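Local coordinates for cellulose 1,4-beta-cellobiosidase (Thermobifida fusca, PDB 4JJJ), which probably cleaves cellobiose units from cellulose chains, a task of the family 48 glycoside hydrolase domain described here, at residues V155-G159 with T571-G575; V183-P188 with F584-R588; E370-A374 with Q418-M422. The protein carries 1 engineered substitution. All blocks are in the same frame, centred on the assembly; numbering follows the deposited sequence.

Interaction 1: V155-G159 with T571-G575; sequences VYGFG and TMPNG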
ATOM      1  N   VAL A 155      11.946  17.321  -3.762  1.00  9.88           N
ATOM      2  CA  VAL A 155      12.692  17.705  -2.597  1.00  9.59           C
ATOM      3  C   VAL A 155      14.016  17.017  -2.512  1.00  9.82           C
ATOM      4  O   VAL A 155      14.989  17.636  -2.039  1.00 11.66           O
ATOM      5  CB  VAL A 155      11.873  17.580  -1.327  1.00 12.41           C
ATOM      6  CG1 VAL A 155      11.722  16.170  -0.952  1.00 13.63           C
ATOM      7  CG2 VAL A 155      12.472  18.464  -0.310  1.00 15.03           C
ATOM      8  N   TYR A 156      14.123  15.835  -3.079  1.00  8.04           N
ATOM      9  CA  TYR A 156      15.379  15.094  -3.068  1.00  8.30           C
ATOM     10  C   TYR A 156      16.328  15.442  -4.234  1.00  8.18           C
ATOM     11  O   TYR A 156      17.501  15.055  -4.195  1.00 10.61           O
ATOM     12  CB  TYR A 156      15.165  13.522  -3.036  1.00  7.81           C
ATOM     13  CG  TYR A 156      14.757  12.984  -1.703  1.00  7.75           C
ATOM     14  CD1 TYR A 156      13.404  12.920  -1.312  1.00  7.63           C
ATOM     15  CD2 TYR A 156      15.715  12.565  -0.768  1.00  7.01           C
ATOM     16  CE1 TYR A 156      12.990  12.441  -0.100  1.00  8.26           C
ATOM     17  CE2 TYR A 156      15.341  12.036   0.429  1.00  7.39           C
ATOM     18  CZ  TYR A 156      13.982  11.972   0.792  1.00  6.82           C
ATOM     19  OH  TYR A 156      13.604  11.476   1.989  1.00  7.69           O
ATOM     20  N   GLY A 157      15.814  16.067  -5.271  1.00  8.83           N
ATOM     21  CA  GLY A 157      16.659  16.520  -6.395  1.00  9.55           C
ATOM     22  C   GLY A 157      16.956  15.556  -7.492  1.00  9.11           C
ATOM     23  O   GLY A 157      17.917  15.754  -8.311  1.00 10.82           O
ATOM     24  N   PHE A 158      16.274  14.390  -7.555  1.00  8.93           N
ATOM     25  CA  PHE A 158      16.578  13.418  -8.557  1.00  9.16           C
ATOM     26  C   PHE A 158      16.126  13.752  -9.934  1.00 10.09           C
ATOM     27  O   PHE A 158      16.850  13.476 -10.891  1.00 12.61           O
ATOM     28  CB  PHE A 158      16.057  12.025  -8.150  1.00  9.96           C
ATOM     29  CG  PHE A 158      16.698  11.485  -6.896  1.00  8.59           C
ATOM     30  CD1 PHE A 158      18.062  11.148  -6.928  1.00  9.09           C
ATOM     31  CD2 PHE A 158      15.975  11.255  -5.734  1.00  8.64           C
ATOM     32  CE1 PHE A 158      18.681  10.619  -5.847  1.00  9.46           C
ATOM     33  CE2 PHE A 158      16.593  10.707  -4.635  1.00  9.47           C
ATOM     34  CZ  PHE A 158      17.967  10.420  -4.677  1.00  8.26           C
ATOM     35  N   GLY A 159      14.954  14.345 -10.109  1.00  9.03           N
ATOM     36  CA  GLY A 159      14.437  14.560 -11.467  1.00  9.03           C
ATOM     37  C   GLY A 159      14.179  13.341 -12.277  1.00  9.39           C
ATOM     38  O   GLY A 159      13.798  12.300 -11.716  1.00  9.80           O
ATOM     39  N   THR A 571      27.137  10.770  -2.729  1.00 10.78           N
ATOM     40  CA  THR A 571      26.392  11.952  -2.266  1.00 10.48           C
ATOM     41  C   THR A 571      24.940  11.890  -2.825  1.00 10.16           C
ATOM     42  O   THR A 571      24.707  11.447  -3.948  1.00 11.13           O
ATOM     43  CB  THR A 571      27.044  13.261  -2.724  1.00 12.43           C
ATOM     44  OG1 THR A 571      27.225  13.229  -4.139  1.00 13.84           O
ATOM     45  CG2 THR A 571      28.330  13.431  -1.996  1.00 14.87           C
ATOM     46  N   MET A 572      24.027  12.489  -2.057  1.00 10.23           N
ATOM     47  CA  MET A 572      22.691  12.718  -2.525  1.00 10.36           C
ATOM     48  C   MET A 572      22.760  13.880  -3.509  1.00 11.08           C
ATOM     49  O   MET A 572      23.817  14.593  -3.580  1.00 11.52           O
ATOM     50  CB  MET A 572      21.771  13.070  -1.338  1.00 10.34           C
ATOM     51  CG  MET A 572      21.725  11.974  -0.276  1.00  8.96           C
ATOM     52  SD  MET A 572      20.830  10.462  -0.799  1.00 11.19           S
ATOM     53  CE  MET A 572      19.134  10.992  -0.837  1.00 10.56           C
ATOM     54  N   PRO A 573      21.666  14.180  -4.206  1.00  9.53           N
ATOM     55  CA  PRO A 573      21.688  15.324  -5.120  1.00 10.11           C
ATOM     56  C   PRO A 573      22.037  16.666  -4.527  1.00 11.18           C
ATOM     57  O   PRO A 573      22.640  17.486  -5.231  1.00 12.58           O
ATOM     58  CB  PRO A 573      20.280  15.308  -5.725  1.00  9.64           C
ATOM     59  CG  PRO A 573      19.926  13.849  -5.717  1.00  9.66           C
ATOM     60  CD  PRO A 573      20.508  13.283  -4.481  1.00  9.11           C
ATOM     61  N   ASN A 574      21.665  16.912  -3.289  1.00 10.71           N
ATOM     62  CA  ASN A 574      22.017  18.135  -2.583  1.00 10.88           C
ATOM     63  C   ASN A 574      23.413  18.125  -2.015  1.00 10.31           C
ATOM     64  O   ASN A 574      23.786  19.084  -1.268  1.00 11.19           O
ATOM     65  CB  ASN A 574      20.978  18.418  -1.555  1.00 10.39           C
ATOM     66  CG  ASN A 574      21.072  17.514  -0.349  1.00 10.29           C
ATOM     67  OD1 ASN A 574      21.759  16.468  -0.316  1.00 10.37           O
ATOM     68  ND2 ASN A 574      20.360  17.928   0.707  1.00 10.41           N
ATOM     69  N   GLY A 575      24.192  17.097  -2.281  1.00 10.41           N
ATOM     70  CA  GLY A 575      25.556  16.996  -1.737  1.00 10.78           C
ATOM     71  C   GLY A 575      25.672  16.307  -0.370  1.00 10.21           C
ATOM     72  O   GLY A 575      26.776  16.102   0.137  1.00 11.35           O
TER
HETATM   73  O   HOH W   1      19.227  15.551  -2.059  1.00 10.33           O

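Interaction 2: V183-P188 with F584-R588; sequences VWETIP and FLSIR. With CA (calcium ion), chain E.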
ATOM      1  N   VAL A 183      11.256   2.772   7.881  1.00  5.79           N
ATOM      2  CA  VAL A 183      11.177   4.077   7.151  1.00  5.94           C
ATOM      3  C   VAL A 183      12.342   4.965   7.503  1.00  5.85           C
ATOM      4  O   VAL A 183      12.772   5.839   6.741  1.00  5.88           O
ATOM      5  CB  VAL A 183       9.806   4.731   7.470  1.00  6.43           C
ATOM      6  CG1 VAL A 183       9.690   5.048   8.955  1.00  6.92           C
ATOM      7  CG2 VAL A 183       9.540   5.907   6.532  1.00  6.55           C
ATOM      8  N   TRP A 184      12.889   4.794   8.733  1.00  6.08           N
ATOM      9  CA  TRP A 184      14.016   5.627   9.263  1.00  6.52           C
ATOM     10  C   TRP A 184      15.367   5.195   8.724  1.00  6.78           C
ATOM     11  O   TRP A 184      16.323   5.928   8.928  1.00  7.64           O
ATOM     12  CB  TRP A 184      14.052   5.575  10.758  1.00  6.67           C
ATOM     13  CG  TRP A 184      12.813   6.023  11.392  1.00  7.00           C
ATOM     14  CD1 TRP A 184      11.747   5.233  11.735  1.00  7.77           C
ATOM     15  CD2 TRP A 184      12.392   7.359  11.531  1.00  7.23           C
ATOM     16  NE1 TRP A 184      10.705   6.036  12.209  1.00  7.86           N
ATOM     17  CE2 TRP A 184      11.084   7.348  12.084  1.00  7.68           C
ATOM     18  CE3 TRP A 184      13.018   8.578  11.333  1.00  8.58           C
ATOM     19  CZ2 TRP A 184      10.373   8.543  12.350  1.00  8.69           C
ATOM     20  CZ3 TRP A 184      12.322   9.746  11.610  1.00  8.53           C
ATOM     21  CH2 TRP A 184      11.055   9.725  12.134  1.00  8.61           C
ATOM     22  N   GLU A 185      15.435   4.013   8.078  1.00  6.35           N
ATOM     23  CA  GLU A 185      16.718   3.318   7.801  1.00  6.42           C
ATOM     24  C   GLU A 185      17.016   3.116   6.359  1.00  6.79           C
ATOM     25  O   GLU A 185      17.953   2.427   6.033  1.00  6.35           O
ATOM     26  CB  GLU A 185      16.734   2.000   8.581  1.00  7.36           C
ATOM     27  CG  GLU A 185      16.750   2.157  10.127  1.00  8.19           C
ATOM     28  CD  GLU A 185      16.419   0.922  10.874  1.00  9.69           C
ATOM     29  OE1 GLU A 185      15.466   0.249  10.505  1.00  9.45           O
ATOM     30  OE2 GLU A 185      17.053   0.589  11.868  1.00  8.25           O
ATOM     31  N   THR A 186      16.246   3.745   5.445  1.00  5.61           N
ATOM     32  CA  THR A 186      16.410   3.593   4.005  1.00  6.19           C
ATOM     33  C   THR A 186      17.365   4.678   3.471  1.00  6.54           C
ATOM     34  O   THR A 186      17.615   5.704   4.121  1.00  6.70           O
ATOM     35  CB  THR A 186      15.062   3.846   3.275  1.00  6.51           C
ATOM     36  OG1 THR A 186      14.636   5.212   3.639  1.00  7.12           O
ATOM     37  CG2 THR A 186      14.035   2.798   3.732  1.00  6.76           C
ATOM     38  N   ILE A 187      17.850   4.453   2.270  1.00  6.41           N
ATOM     39  CA  ILE A 187      18.597   5.447   1.493  1.00  6.29           C
ATOM     40  C   ILE A 187      17.720   5.698   0.225  1.00  6.23           C
ATOM     41  O   ILE A 187      17.667   4.889  -0.708  1.00  6.28           O
ATOM     42  CB  ILE A 187      20.039   4.981   1.140  1.00  6.52           C
ATOM     43  CG1 ILE A 187      20.798   4.688   2.435  1.00  6.66           C
ATOM     44  CG2 ILE A 187      20.656   6.011   0.221  1.00  6.40           C
ATOM     45  CD1 ILE A 187      22.051   3.904   2.191  1.00  7.52           C
ATOM     46  N   PRO A 188      16.978   6.858   0.224  1.00  6.46           N
ATOM     47  CA  PRO A 188      16.196   7.187  -0.938  1.00  6.40           C
ATOM     48  C   PRO A 188      17.051   7.288  -2.202  1.00  6.64           C
ATOM     49  O   PRO A 188      18.132   7.860  -2.164  1.00  8.17           O
ATOM     50  CB  PRO A 188      15.468   8.505  -0.584  1.00  6.41           C
ATOM     51  CG  PRO A 188      15.505   8.495   0.939  1.00  6.45           C
ATOM     52  CD  PRO A 188      16.910   7.908   1.259  1.00  6.55           C
ATOM     53  N   PHE A 584      19.492   9.333   9.229  1.00  8.20           N
ATOM     54  CA  PHE A 584      18.283   9.717   8.434  1.00  8.10           C
ATOM     55  C   PHE A 584      18.310  11.200   8.057  1.00  8.28           C
ATOM     56  O   PHE A 584      18.043  11.575   6.895  1.00  8.23           O
ATOM     57  CB  PHE A 584      17.022   9.356   9.269  1.00  8.05           C
ATOM     58  CG  PHE A 584      15.702   9.822   8.654  1.00  7.02           C
ATOM     59  CD1 PHE A 584      15.239  11.117   8.835  1.00  7.15           C
ATOM     60  CD2 PHE A 584      14.968   8.954   7.866  1.00  7.00           C
ATOM     61  CE1 PHE A 584      14.045  11.525   8.305  1.00  7.84           C
ATOM     62  CE2 PHE A 584      13.789   9.374   7.288  1.00  7.24           C
ATOM     63  CZ  PHE A 584      13.339  10.656   7.512  1.00  7.37           C
ATOM     64  N   LEU A 585      18.615  12.027   9.034  1.00  8.77           N
ATOM     65  CA  LEU A 585      18.679  13.448   8.827  1.00  8.98           C
ATOM     66  C   LEU A 585      19.855  13.890   7.989  1.00  9.49           C
ATOM     67  O   LEU A 585      19.680  14.745   7.107  1.00  7.80           O
ATOM     68  CB  LEU A 585      18.673  14.202  10.151  1.00 10.74           C
ATOM     69  CG  LEU A 585      18.848  15.701  10.022  1.00 12.68           C
ATOM     70  CD1 LEU A 585      17.631  16.327   9.396  1.00 11.89           C
ATOM     71  CD2 LEU A 585      19.130  16.288  11.396  1.00 14.89           C
ATOM     72  N   SER A 586      21.021  13.288   8.196  1.00  8.50           N
ATOM     73  CA  SER A 586      22.174  13.743   7.457  1.00  9.90           C
ATOM     74  C   SER A 586      22.128  13.473   5.957  1.00  9.42           C
ATOM     75  O   SER A 586      22.795  14.196   5.156  1.00  7.90           O
ATOM     76  CB  SER A 586      23.510  13.246   8.073  1.00 10.11           C
ATOM     77  OG  SER A 586      23.800  11.953   7.640  1.00 10.73           O
ATOM     78  N   ILE A 587      21.294  12.525   5.490  1.00  8.30           N
ATOM     79  CA  ILE A 587      21.109  12.332   4.067  1.00  8.12           C
ATOM     80  C   ILE A 587      19.787  12.912   3.570  1.00  7.53           C
ATOM     81  O   ILE A 587      19.390  12.691   2.409  1.00  7.90           O
ATOM     82  CB  ILE A 587      21.223  10.868   3.639  1.00  7.69           C
ATOM     83  CG1 ILE A 587      20.215   9.889   4.287  1.00  8.48           C
ATOM     84  CG2 ILE A 587      22.574  10.367   3.979  1.00  8.76           C
ATOM     85  CD1 ILE A 587      20.094   8.586   3.556  1.00  8.35           C
ATOM     86  N   ARG A 588      19.175  13.676   4.466  1.00  7.07           N
ATOM     87  CA  ARG A 588      17.939  14.460   4.161  1.00  7.84           C
ATOM     88  C   ARG A 588      18.031  15.872   4.826  1.00  8.43           C
ATOM     89  O   ARG A 588      17.150  16.321   5.535  1.00  8.93           O
ATOM     90  CB  ARG A 588      16.686  13.720   4.672  1.00  7.24           C
ATOM     91  CG  ARG A 588      16.498  12.352   4.036  1.00  7.35           C
ATOM     92  CD  ARG A 588      15.350  11.650   4.732  1.00  6.89           C
ATOM     93  NE  ARG A 588      15.033  10.298   4.268  1.00  5.70           N
ATOM     94  CZ  ARG A 588      15.739   9.216   4.633  1.00  7.17           C
ATOM     95  NH1 ARG A 588      16.816   9.284   5.343  1.00  7.14           N
ATOM     96  NH2 ARG A 588      15.341   7.985   4.262  1.00  7.45           N
TER
HETATM   97 CA    CA E 704      15.634  -1.605  11.982  1.00  8.03          CA
HETATM   98  O   HOH W   2      17.696   6.835   6.614  1.00  6.80           O
HETATM   99  O   HOH W   3      15.059  -3.729  13.198  1.00  8.78           O
HETATM  100  O   HOH W   4      17.757  -2.525  11.614  1.00  8.96           O

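Interaction 3: E370-A374 with Q418-M422; sequences EGGIA and QVWNM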
ATOM      1  N   GLU A 370     -10.550 -13.377  19.352  1.00  6.39           N
ATOM      2  CA  GLU A 370     -11.229 -12.150  19.732  1.00  6.96           C
ATOM      3  C   GLU A 370     -11.989 -11.552  18.563  1.00  6.88           C
ATOM      4  O   GLU A 370     -12.996 -10.876  18.777  1.00  8.30           O
ATOM      5  CB  GLU A 370     -10.219 -11.154  20.306  1.00  7.41           C
ATOM      6  CG  GLU A 370      -9.868 -11.406  21.741  1.00  7.39           C
ATOM      7  CD  GLU A 370      -8.767 -12.426  21.893  1.00  6.98           C
ATOM      8  OE1 GLU A 370      -8.003 -12.654  20.921  1.00  6.82           O
ATOM      9  OE2 GLU A 370      -8.725 -13.104  23.000  1.00  8.85           O
ATOM     10  N   GLY A 371     -11.505 -11.721  17.331  1.00  6.39           N
ATOM     11  CA  GLY A 371     -12.199 -11.287  16.103  1.00  6.47           C
ATOM     12  C   GLY A 371     -11.375 -10.498  15.118  1.00  6.45           C
ATOM     13  O   GLY A 371     -11.667 -10.478  13.955  1.00  6.15           O
ATOM     14  N   GLY A 372     -10.311  -9.846  15.592  1.00  5.90           N
ATOM     15  CA  GLY A 372      -9.383  -9.190  14.694  1.00  6.39           C
ATOM     16  C   GLY A 372      -8.695 -10.163  13.765  1.00  5.69           C
ATOM     17  O   GLY A 372      -8.497 -11.337  14.083  1.00  6.15           O
ATOM     18  N   ILE A 373      -8.272  -9.687  12.618  1.00  5.41           N
ATOM     19  CA  ILE A 373      -7.646 -10.452  11.526  1.00  5.31           C
ATOM     20  C   ILE A 373      -6.133 -10.429  11.596  1.00  5.05           C
ATOM     21  O   ILE A 373      -5.493  -9.356  11.491  1.00  5.50           O
ATOM     22  CB  ILE A 373      -8.148 -10.045  10.156  1.00  5.27           C
ATOM     23  CG1 ILE A 373      -9.699  -9.818  10.137  1.00  5.47           C
ATOM     24  CG2 ILE A 373      -7.676 -10.998   9.076  1.00  5.62           C
ATOM     25  CD1 ILE A 373     -10.575 -10.999  10.496  1.00  6.04           C
ATOM     26  N   ALA A 374      -5.568 -11.598  11.818  1.00  4.76           N
ATOM     27  CA  ALA A 374      -4.086 -11.717  11.984  1.00  5.00           C
ATOM     28  C   ALA A 374      -3.349 -11.517  10.687  1.00  5.11           C
ATOM     29  O   ALA A 374      -3.950 -11.319   9.602  1.00  5.16           O
ATOM     30  CB  ALA A 374      -3.749 -13.041  12.584  1.00  4.63           C
ATOM     31  N   GLN A 418      -6.967  -3.319   9.703  1.00  4.09           N
ATOM     32  CA  GLN A 418      -8.221  -4.033  10.040  1.00  4.23           C
ATOM     33  C   GLN A 418      -9.384  -3.420   9.288  1.00  3.97           C
ATOM     34  O   GLN A 418     -10.143  -4.119   8.599  1.00  4.19           O
ATOM     35  CB  GLN A 418      -8.599  -3.971  11.495  1.00  4.65           C
ATOM     36  CG  GLN A 418      -7.643  -4.650  12.475  1.00  4.63           C
ATOM     37  CD  GLN A 418      -7.570  -6.099  12.264  1.00  4.91           C
ATOM     38  OE1 GLN A 418      -8.633  -6.833  12.268  1.00  5.56           O
ATOM     39  NE2 GLN A 418      -6.356  -6.616  12.047  1.00  4.50           N
ATOM     40  N   VAL A 419      -9.498  -2.073   9.347  1.00  4.03           N
ATOM     41  CA  VAL A 419     -10.615  -1.347   8.692  1.00  4.56           C
ATOM     42  C   VAL A 419     -10.424  -1.239   7.220  1.00  4.38           C
ATOM     43  O   VAL A 419     -11.431  -1.253   6.468  1.00  4.93           O
ATOM     44  CB  VAL A 419     -10.927  -0.051   9.422  1.00  4.74           C
ATOM     45  CG1 VAL A 419     -11.553  -0.320  10.781  1.00  5.49           C
ATOM     46  CG2 VAL A 419      -9.735   0.863   9.575  1.00  4.97           C
ATOM     47  N   TRP A 420      -9.235  -1.090   6.726  1.00  4.41           N
ATOM     48  CA  TRP A 420      -9.056  -1.032   5.267  1.00  4.40           C
ATOM     49  C   TRP A 420      -9.547  -2.352   4.618  1.00  4.88           C
ATOM     50  O   TRP A 420     -10.303  -2.351   3.605  1.00  4.40           O
ATOM     51  CB  TRP A 420      -7.669  -0.708   4.890  1.00  4.45           C
ATOM     52  CG  TRP A 420      -7.284   0.702   4.970  1.00  4.58           C
ATOM     53  CD1 TRP A 420      -8.079   1.768   5.157  1.00  4.71           C
ATOM     54  CD2 TRP A 420      -5.969   1.229   4.691  1.00  5.11           C
ATOM     55  NE1 TRP A 420      -7.344   2.909   5.090  1.00  4.80           N
ATOM     56  CE2 TRP A 420      -6.053   2.618   4.766  1.00  4.61           C
ATOM     57  CE3 TRP A 420      -4.751   0.624   4.370  1.00  4.94           C
ATOM     58  CZ2 TRP A 420      -4.975   3.441   4.516  1.00  5.16           C
ATOM     59  CZ3 TRP A 420      -3.644   1.445   4.115  1.00  5.12           C
ATOM     60  CH2 TRP A 420      -3.766   2.826   4.182  1.00  5.16           C
ATOM     61  N   ASN A 421      -9.150  -3.497   5.216  1.00  4.67           N
ATOM     62  CA  ASN A 421      -9.642  -4.787   4.720  1.00  5.29           C
ATOM     63  C   ASN A 421     -11.125  -4.969   4.975  1.00  5.05           C
ATOM     64  O   ASN A 421     -11.923  -5.251   4.045  1.00  5.02           O
ATOM     65  CB  ASN A 421      -8.845  -5.907   5.328  1.00  5.96           C
ATOM     66  CG  ASN A 421      -9.552  -7.220   5.206  1.00  7.57           C
ATOM     67  OD1 ASN A 421      -9.969  -7.561   4.158  1.00  8.64           O
ATOM     68  ND2 ASN A 421      -9.435  -8.050   6.253  1.00  9.72           N
ATOM     69  N   MET A 422     -11.537  -4.708   6.189  0.70  5.25           N
ATOM     70  CA  MET A 422     -12.886  -5.003   6.609  0.70  5.42           C
ATOM     71  C   MET A 422     -13.894  -4.199   5.855  0.70  5.40           C
ATOM     72  O   MET A 422     -14.960  -4.704   5.564  0.70  4.70           O
ATOM     73  CB  MET A 422     -13.158  -4.921   8.117  0.70  5.81           C
ATOM     74  CG  MET A 422     -14.296  -5.813   8.604  0.70  6.37           C
ATOM     75  SD  MET A 422     -14.201  -7.567   8.190  0.70  6.13           S
ATOM     76  CE  MET A 422     -12.613  -8.041   8.873  0.70  6.75           C
TER

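Interaction 1: V155-G159 with T571-G575
M572 meets the phenol ring of Y156 at its edge, near the ring plane, with CE lying 3.8 Å from Y156 CD2. Toward the ring of F158 the same methyl comes obliquely, at 4.1 Å from CZ, and so does P573, whose CG is 3.5 Å from F158 CE1. Outside the two segments, the Y156 ring pairs edge-to-face with F590, and its hydroxyl is hydrogen-bonded to D43. M572 suits this place because its unbranched chain can fold: with chi2 and chi3 both near -71°, it bends twice, and its terminal methyl reaches both aromatic rings.

Residues M572 to G575 form a type I beta turn, closed by G575 N to M572 O, between the short strands 570-571 and 577-578. The turn presses against the loop that links strands 149-151 and 170-173, so the contact joins two excursions from the family's (alpha/alpha)6 fold. P573 is at home at the second position of such a turn, since its ring fixes phi at a value the turn needs, and its compact, rigid ring fits close to the facing backbone. Its CG lies 3.1 Å from Y156 O and its CB 3.5 Å from G157 O. Opposite P573, G157 adopts a positive phi of 86°, and a CB there would come within 2.8 Å of P573 CB; glycine answers both demands.

No direct hydrogen bond spans the segments. Instead, water 1 donates to Y156 O at 2.8 Å and accepts from N574 N, tying the two backbones together. N574 turns its OD1 back to D576 N, within its own loop. P573 also touches H197, a residue seen to bind iron(III) in this protein.

Interaction 2: V183-P188 with F584-R588
R588 threads its side chain between F584 and P188 to reach T186. From CB the chain leaves beside the backbone N (chi1 -61°) and runs extended to NE, laying CD 3.6 Å above one face of the F584 ring; W184 CE3 lies over the opposite face, in an edge-to-face pair with centroids 5.0 Å apart. NE makes a weak hydrogen bond with Y156 OH. At CZ the guanidinium is sandwiched, with F584 CE2 above one face and P188 CD 3.4 Å above the other. NH1 donates to F584 O at 3.0 Å, in the carbonyl plane and on a lone pair, and also to water 2, which donates to W184 O and T186 O. NH2 donates to T186 O at 3.2 Å from well above the carbonyl plane, and forms a salt bridge with D43.

A leucine in place of R588 would probably leave D43's charge without its arginine partner, F584 O without its NH1 donor and T186 O without its direct NH2 bond. Next to T186, E185 chelates calcium with both carboxylate oxygens, alongside R180 O, D408 and E560. Fixed flat between apolar groups and gripped along its edge, the buried guanidinium is likely to stay charged, balanced by D43.

Interaction 3: E370-A374 with Q418-M422
Q418 and I373 are joined by a pair of hydrogen bonds between one side-chain amide and the backbone of a single residue. I373 N donates to Q418 OE1 at 2.9 Å, almost straight at 177°, while Q418 NE2 donates to I373 O at 2.9 Å, with that oxygen in the amide plane. A glutamine suits the place because its amide offers an acceptor and a donor side by side, matching the N-H and C=O of an extended residue. Its chain, bent at chi2 (-64°), carries the amide off the helix to the loop. Each acceptor has a second donor: W444 NE1 for Q418 OE1 and N412 ND2 for I373 O, so these buried oxygens are well supplied.

One close contact without a bond accompanies the pair: G372 CA lies 3.5 Å from Q418 OE1, so the loop backbone passes close beside the amide oxygen.

The apolar part rests on I373, whose CG1 is 3.6 Å from M422 CE in one of two modelled conformers of the methionine, so this touch is less certain than the hydrogen bonds.

The arrangement fastens the loop between helix 348-365 and strand 376-378 to helix 416-432. W420, on the same helix, belongs to the glycan pocket, whereas Q418 packs against strand 465-473, and M422 against helices 435-450 and 499-516.

All three contacts are buried, but interaction 3 lies nearest the centre of the chain and interaction 1 farthest from it, where its turn ends in exposed residues. Interactions 1 and 2 are neighbours that touch: P188 packs against Y156, M572 and F158, and D43 serves both Y156 and R588. They join the same two regions, the loops flanking strand 170-173 and the loops before and after strand 577-578. Interaction 3, about 40 Å from interaction 1 between centres, instead ties a loop to a helix. Their chemistry differs accordingly: apolar fit with a bridging water in interaction 1, a buried charge in interaction 2, neutral amide pairing in interaction 3.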